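Local coordinates for probable copper-exporting P-type ATPase A (Archaeoglobus fulgidus, PDB 3FRY), which probably pumps copper out of the cell at the expense of ATP, the part given here being its C-terminal metal-binding domain, at the interface of chains A and B. Sequence-based numbering; all coordinates share one arbitrary frame. Chains: chain A/B, Probable copper-exporting P-type ATPase A.

Contact 1: the interface of chains A and B. Residues chain A 19-20, 23, 38-39, 58, 63-64; chain B 11-14.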
ATOM      1  N   CYS A  19      -5.501   3.127  -9.762  1.00 20.23           N
ATOM      2  CA  CYS A  19      -4.321   3.178 -10.624  1.00 20.59           C
ATOM      3  C   CYS A  19      -4.083   1.854 -11.364  1.00 20.65           C
ATOM      4  O   CYS A  19      -3.412   1.814 -12.397  1.00 18.80           O
ATOM      5  CB  CYS A  19      -3.071   3.478  -9.779  1.00 19.29           C
ATOM      6  SG  CYS A  19      -2.875   5.162  -9.096  1.00 22.16           S
ATOM      7  N   VAL A  20      -4.630   0.773 -10.823  1.00 20.27           N
ATOM      8  CA  VAL A  20      -4.435  -0.559 -11.388  1.00 20.81           C
ATOM      9  C   VAL A  20      -4.837  -0.782 -12.844  1.00 21.61           C
ATOM     10  O   VAL A  20      -4.116  -1.447 -13.594  1.00 20.72           O
ATOM     11  CB  VAL A  20      -5.154  -1.619 -10.516  1.00 20.54           C
ATOM     12  CG1 VAL A  20      -5.038  -2.999 -11.142  1.00 19.05           C
ATOM     13  CG2 VAL A  20      -4.546  -1.625  -9.133  1.00 20.26           C
ATOM     14  N   VAL A  23      -2.309   0.272 -15.485  1.00 19.67           N
ATOM     15  CA  VAL A  23      -1.136  -0.592 -15.474  1.00 18.55           C
ATOM     16  C   VAL A  23      -1.443  -1.841 -16.293  1.00 18.17           C
ATOM     17  O   VAL A  23      -0.641  -2.263 -17.129  1.00 16.82           O
ATOM     18  CB  VAL A  23      -0.734  -0.979 -14.028  1.00 17.71           C
ATOM     19  CG1 VAL A  23       0.389  -2.022 -14.046  1.00 16.01           C
ATOM     20  CG2 VAL A  23      -0.257   0.270 -13.284  1.00 17.03           C
ATOM     21  N   ASP A  38      -2.275  -6.258  -8.894  1.00 23.75           N
ATOM     22  CA  ASP A  38      -2.755  -5.649  -7.658  1.00 24.08           C
ATOM     23  C   ASP A  38      -1.772  -4.542  -7.295  1.00 22.61           C
ATOM     24  O   ASP A  38      -0.924  -4.176  -8.115  1.00 22.72           O
ATOM     25  CB  ASP A  38      -2.884  -6.669  -6.508  1.00 25.23           C
ATOM     26  CG  ASP A  38      -1.609  -7.463  -6.258  1.00 27.87           C
ATOM     27  OD1 ASP A  38      -0.498  -6.897  -6.349  1.00 26.52           O
ATOM     28  OD2 ASP A  38      -1.731  -8.667  -5.950  1.00 33.04           O
ATOM     29  N   LEU A  39      -1.865  -4.012  -6.081  1.00 19.95           N
ATOM     30  CA  LEU A  39      -0.984  -2.916  -5.676  1.00 19.63           C
ATOM     31  C   LEU A  39       0.519  -3.206  -5.708  1.00 19.93           C
ATOM     32  O   LEU A  39       1.326  -2.315  -5.995  1.00 17.46           O
ATOM     33  CB  LEU A  39      -1.347  -2.436  -4.268  1.00 20.11           C
ATOM     34  CG  LEU A  39      -2.771  -1.925  -4.020  1.00 21.19           C
ATOM     35  CD1 LEU A  39      -2.878  -1.437  -2.579  1.00 22.32           C
ATOM     36  CD2 LEU A  39      -3.102  -0.799  -4.991  1.00 21.16           C
ATOM     37  N   VAL A  58       5.085   0.168 -17.831  1.00 17.08           N
ATOM     38  CA  VAL A  58       4.591   0.462 -16.490  1.00 18.87           C
ATOM     39  C   VAL A  58       5.135   1.811 -16.024  1.00 20.59           C
ATOM     40  O   VAL A  58       4.426   2.597 -15.394  1.00 19.95           O
ATOM     41  CB  VAL A  58       5.010  -0.627 -15.475  1.00 19.17           C
ATOM     42  CG1 VAL A  58       4.541  -0.237 -14.082  1.00 15.73           C
ATOM     43  CG2 VAL A  58       4.401  -1.979 -15.875  1.00 17.98           C
ATOM     44  N   TYR A  63       4.427   4.529 -13.030  1.00 21.22           N
ATOM     45  CA  TYR A  63       4.850   3.745 -11.873  1.00 21.89           C
ATOM     46  C   TYR A  63       6.211   3.096 -12.063  1.00 22.96           C
ATOM     47  O   TYR A  63       6.946   3.429 -12.990  1.00 23.28           O
ATOM     48  CB  TYR A  63       3.788   2.681 -11.560  1.00 21.65           C
ATOM     49  CG  TYR A  63       2.396   3.270 -11.549  1.00 22.36           C
ATOM     50  CD1 TYR A  63       1.626   3.298 -12.711  1.00 17.71           C
ATOM     51  CD2 TYR A  63       1.886   3.893 -10.401  1.00 22.52           C
ATOM     52  CE1 TYR A  63       0.391   3.935 -12.743  1.00 20.34           C
ATOM     53  CE2 TYR A  63       0.641   4.541 -10.422  1.00 20.84           C
ATOM     54  CZ  TYR A  63      -0.099   4.557 -11.602  1.00 21.74           C
ATOM     55  OH  TYR A  63      -1.321   5.207 -11.654  1.00 19.85           O
ATOM     56  N   GLN A  64       6.559   2.184 -11.167  1.00 25.20           N
ATOM     57  CA  GLN A  64       7.830   1.489 -11.271  1.00 25.84           C
ATOM     58  C   GLN A  64       7.589  -0.006 -11.223  1.00 25.48           C
ATOM     59  O   GLN A  64       6.730  -0.485 -10.484  1.00 22.88           O
ATOM     60  CB  GLN A  64       8.773   1.897 -10.140  1.00 30.85           C
ATOM     61  CG  GLN A  64      10.172   1.327 -10.292  1.00 35.94           C
ATOM     62  CD  GLN A  64      10.786   1.636 -11.652  1.00 41.56           C
ATOM     63  OE1 GLN A  64      10.331   1.134 -12.688  1.00 40.97           O
ATOM     64  NE2 GLN A  64      11.823   2.470 -11.655  1.00 43.92           N
TER
ATOM     65  N   LEU B  11       5.632  -4.190  -8.309  1.00 19.56           N
ATOM     66  CA  LEU B  11       5.248  -2.810  -8.575  1.00 18.15           C
ATOM     67  C   LEU B  11       5.477  -1.854  -7.409  1.00 20.44           C
ATOM     68  O   LEU B  11       5.439  -2.249  -6.242  1.00 19.71           O
ATOM     69  CB  LEU B  11       3.769  -2.761  -8.974  1.00 18.38           C
ATOM     70  CG  LEU B  11       3.329  -3.719 -10.089  1.00 16.19           C
ATOM     71  CD1 LEU B  11       1.829  -3.639 -10.282  1.00 14.50           C
ATOM     72  CD2 LEU B  11       4.060  -3.359 -11.378  1.00 16.75           C
ATOM     73  N   SER B  12       5.706  -0.589  -7.750  1.00 20.59           N
ATOM     74  CA  SER B  12       5.901   0.473  -6.766  1.00 23.10           C
ATOM     75  C   SER B  12       5.138   1.692  -7.277  1.00 21.39           C
ATOM     76  O   SER B  12       5.050   1.911  -8.483  1.00 21.35           O
ATOM     77  CB  SER B  12       7.390   0.821  -6.626  1.00 24.46           C
ATOM     78  OG  SER B  12       8.132  -0.282  -6.136  1.00 29.42           O
ATOM     79  N   GLY B  13       4.578   2.481  -6.369  1.00 22.11           N
ATOM     80  CA  GLY B  13       3.849   3.660  -6.803  1.00 19.35           C
ATOM     81  C   GLY B  13       2.333   3.559  -6.782  1.00 18.59           C
ATOM     82  O   GLY B  13       1.653   4.557  -7.030  1.00 18.78           O
ATOM     83  N   LEU B  14       1.789   2.371  -6.525  1.00 18.16           N
ATOM     84  CA  LEU B  14       0.333   2.218  -6.450  1.00 18.29           C
ATOM     85  C   LEU B  14      -0.119   2.235  -4.995  1.00 20.39           C
ATOM     86  O   LEU B  14      -1.313   2.198  -4.695  1.00 21.30           O
ATOM     87  CB  LEU B  14      -0.135   0.924  -7.113  1.00 17.13           C
ATOM     88  CG  LEU B  14      -0.095   0.906  -8.643  1.00 19.58           C
ATOM     89  CD1 LEU B  14       1.324   0.573  -9.119  1.00 20.27           C
ATOM     90  CD2 LEU B  14      -1.085  -0.139  -9.162  1.00 17.74           C
TER
HETATM   91  O   HOH W   1       2.783  -0.236  -5.752  1.00 28.45           O
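B:Leu14 and A:Tyr63 meet because each turns its CG anti to its own carbonyl carbon, beside the backbone N (chi1 -73° for the leucine and -47° for the tyrosine), and their side chains then cross at about a right angle. The setting is a heavy-metal-associated domain with a ferredoxin-like fold, whose first strand comes from the partner in a domain swap. Leucine methyl CD1 of B:Leu14 lies 3.6 Å from ring carbon CD2 of A:Tyr63. Its other methyl, CD2, points to the start of helix 20-29, 3.8 Å from CG2 of A:Val20. The branch carbon CG of B:Leu14 is 4.1 Å from CB of A:Cys19, the second cysteine of the CXXC metal-binding motif, which is oxidised to a disulfide with A:Cys16 in this crystal. B:Leu14 therefore packs on both the motif and the tyrosine, and hides more surface than any other residue of this patch. The carbonyl O of B:Gly13 approaches the edge of the A:Tyr63 ring in its plane, 3.4 Å from CD2.

Next to this, at A:Gln64 and B:Ser12, main chain joins main chain: A:Gln64 N gives a hydrogen bond to B:Ser12 O (3.1 Å, 162° at H), and B:Ser12 N returns one to A:Gln64 O at 2.9 Å, an antiparallel bridge. On the other flank a water links the backbones, 2.6 Å from A:Leu39 O and 2.9 Å from B:Leu14 N. B:Leu11 places CD2 against the methyl CG1 of A:Val58, while its CD1 lies by the carbonyl O of A:Asp38.

Contact 2: the interface of chains A and B. Residues chain A 3-7; chain B 44-46.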
ATOM      1  N   SER A   3      -5.953   4.340  31.739  1.00 35.88           N
ATOM      2  CA  SER A   3      -6.025   3.040  31.260  1.00 35.18           C
ATOM      3  C   SER A   3      -5.738   2.712  29.763  1.00 34.34           C
ATOM      4  O   SER A   3      -6.196   3.365  29.025  1.00 35.24           O
ATOM      5  CB  SER A   3      -7.364   2.638  31.709  1.00 36.89           C
ATOM      6  OG  SER A   3      -7.656   1.463  31.239  1.00 40.99           O
ATOM      7  N   VAL A   4      -4.830   1.643  29.412  1.00 32.01           N
ATOM      8  CA  VAL A   4      -4.382   1.330  28.055  1.00 29.35           C
ATOM      9  C   VAL A   4      -5.280   0.293  27.417  1.00 28.82           C
ATOM     10  O   VAL A   4      -5.419  -0.776  27.961  1.00 26.95           O
ATOM     11  CB  VAL A   4      -2.926   0.778  28.028  1.00 28.98           C
ATOM     12  CG1 VAL A   4      -2.558   0.497  26.814  1.00 27.25           C
ATOM     13  CG2 VAL A   4      -2.116   1.714  28.620  1.00 28.57           C
ATOM     14  N   GLU A   5      -5.770   0.589  26.214  1.00 27.97           N
ATOM     15  CA  GLU A   5      -6.594  -0.374  25.486  1.00 28.19           C
ATOM     16  C   GLU A   5      -6.231  -0.412  24.012  1.00 27.31           C
ATOM     17  O   GLU A   5      -5.583   0.500  23.494  1.00 26.22           O
ATOM     18  CB  GLU A   5      -8.077  -0.022  25.607  1.00 31.87           C
ATOM     19  CG  GLU A   5      -8.604   0.035  27.024  1.00 39.02           C
ATOM     20  CD  GLU A   5     -10.119   0.028  27.069  1.00 43.84           C
ATOM     21  OE1 GLU A   5     -10.714  -1.070  26.971  1.00 44.95           O
ATOM     22  OE2 GLU A   5     -10.715   1.122  27.187  1.00 46.38           O
ATOM     23  N   LYS A   6      -6.657  -1.475  23.338  1.00 26.03           N
ATOM     24  CA  LYS A   6      -6.392  -1.614  21.918  1.00 26.76           C
ATOM     25  C   LYS A   6      -7.397  -0.744  21.174  1.00 26.70           C
ATOM     26  O   LYS A   6      -8.613  -0.880  21.348  1.00 25.82           O
ATOM     27  CB  LYS A   6      -6.536  -3.072  21.475  1.00 28.16           C
ATOM     28  CG  LYS A   6      -6.322  -3.270  19.978  1.00 31.32           C
ATOM     29  CD  LYS A   6      -6.538  -4.714  19.554  1.00 33.02           C
ATOM     30  CE  LYS A   6      -5.480  -5.630  20.144  1.00 35.95           C
ATOM     31  NZ  LYS A   6      -5.670  -7.051  19.723  1.00 38.39           N
ATOM     32  N   ILE A   7      -6.870   0.159  20.358  1.00 25.17           N
ATOM     33  CA  ILE A   7      -7.679   1.082  19.577  1.00 24.60           C
ATOM     34  C   ILE A   7      -7.368   0.849  18.100  1.00 22.92           C
ATOM     35  O   ILE A   7      -6.204   0.858  17.703  1.00 20.28           O
ATOM     36  CB  ILE A   7      -7.343   2.548  19.960  1.00 26.78           C
ATOM     37  CG1 ILE A   7      -7.764   2.807  21.413  1.00 27.45           C
ATOM     38  CG2 ILE A   7      -8.036   3.521  19.007  1.00 25.51           C
ATOM     39  CD1 ILE A   7      -7.243   4.112  21.986  1.00 27.25           C
TER
ATOM     40  N   VAL B  44      -3.374   0.498  17.741  1.00 18.62           N
ATOM     41  CA  VAL B  44      -2.523   1.054  18.779  1.00 21.10           C
ATOM     42  C   VAL B  44      -2.979   0.706  20.188  1.00 21.27           C
ATOM     43  O   VAL B  44      -4.130   0.336  20.422  1.00 21.54           O
ATOM     44  CB  VAL B  44      -2.459   2.602  18.697  1.00 21.63           C
ATOM     45  CG1 VAL B  44      -2.046   3.046  17.296  1.00 22.93           C
ATOM     46  CG2 VAL B  44      -3.808   3.198  19.061  1.00 19.63           C
ATOM     47  N   ALA B  45      -2.042   0.825  21.119  1.00 22.85           N
ATOM     48  CA  ALA B  45      -2.308   0.597  22.529  1.00 24.04           C
ATOM     49  C   ALA B  45      -2.308   2.024  23.049  1.00 24.39           C
ATOM     50  O   ALA B  45      -1.272   2.684  23.059  1.00 25.22           O
ATOM     51  CB  ALA B  45      -1.174  -0.205  23.166  1.00 23.65           C
ATOM     52  N   GLY B  46      -3.469   2.518  23.446  1.00 25.33           N
ATOM     53  CA  GLY B  46      -3.515   3.880  23.928  1.00 29.78           C
ATOM     54  C   GLY B  46      -4.668   4.167  24.856  1.00 31.30           C
ATOM     55  O   GLY B  46      -5.292   3.256  25.402  1.00 30.77           O
TER
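Strand 5-12 of chain A runs antiparallel to strand 41-46 of chain B, an intermolecular pairing within the beta-sheet of the swapped metal-binding domain. Two pairs of backbone hydrogen bonds define the register. A:Glu5 N donates to B:Gly46 O at 2.8 Å, and B:Gly46 N answers to A:Glu5 O at 2.9 Å. Two residues on, A:Ile7 N donates to B:Val44 O at 2.7 Å, and B:Val44 N to A:Ile7 O at 2.9 Å. A:Lys6 faces B:Ala45 between the two bonded pairs.

Side chains add small contacts beside the strands. B:Val44 turns CG1 anti to its carbonyl carbon (chi1 -54°), which puts CG2 between the backbone N and the carbonyl carbon, the crowded position, and brings this methyl 3.7 Å from CB of A:Ile7. The far tip of the isoleucine, CD1, extends back to the main chain of B:Gly46, 3.9 Å from its carbonyl carbon. Near the strand's start, A:Val4 turns CG1 anti to its backbone N and meets the methyl CB of B:Ala45 at 4.0 Å. The paired backbone bonds probably set the alignment of the strands. The site sits at the N-terminal end of strand 5-12, where chain A lies against the last residues of the partner's strand 41-46.

The centres of the C-alpha atoms of contact 1 and contact 2 lie about 34 Å apart, in different lobes of the dimer. They concern opposite ends of one element, the first strand: contact 1 takes its C-terminal end and the following loop from chain B, contact 2 its N-terminal end from chain A. Two-fold symmetry returns each in the other lobe, so the twin of contact 2 joins contact 1 along the same swapped strand. Each lobe's sheet is thus completed by the partner, as expected for a domain swap; the structure alone does not show whether this dimer forms in the full-length pump.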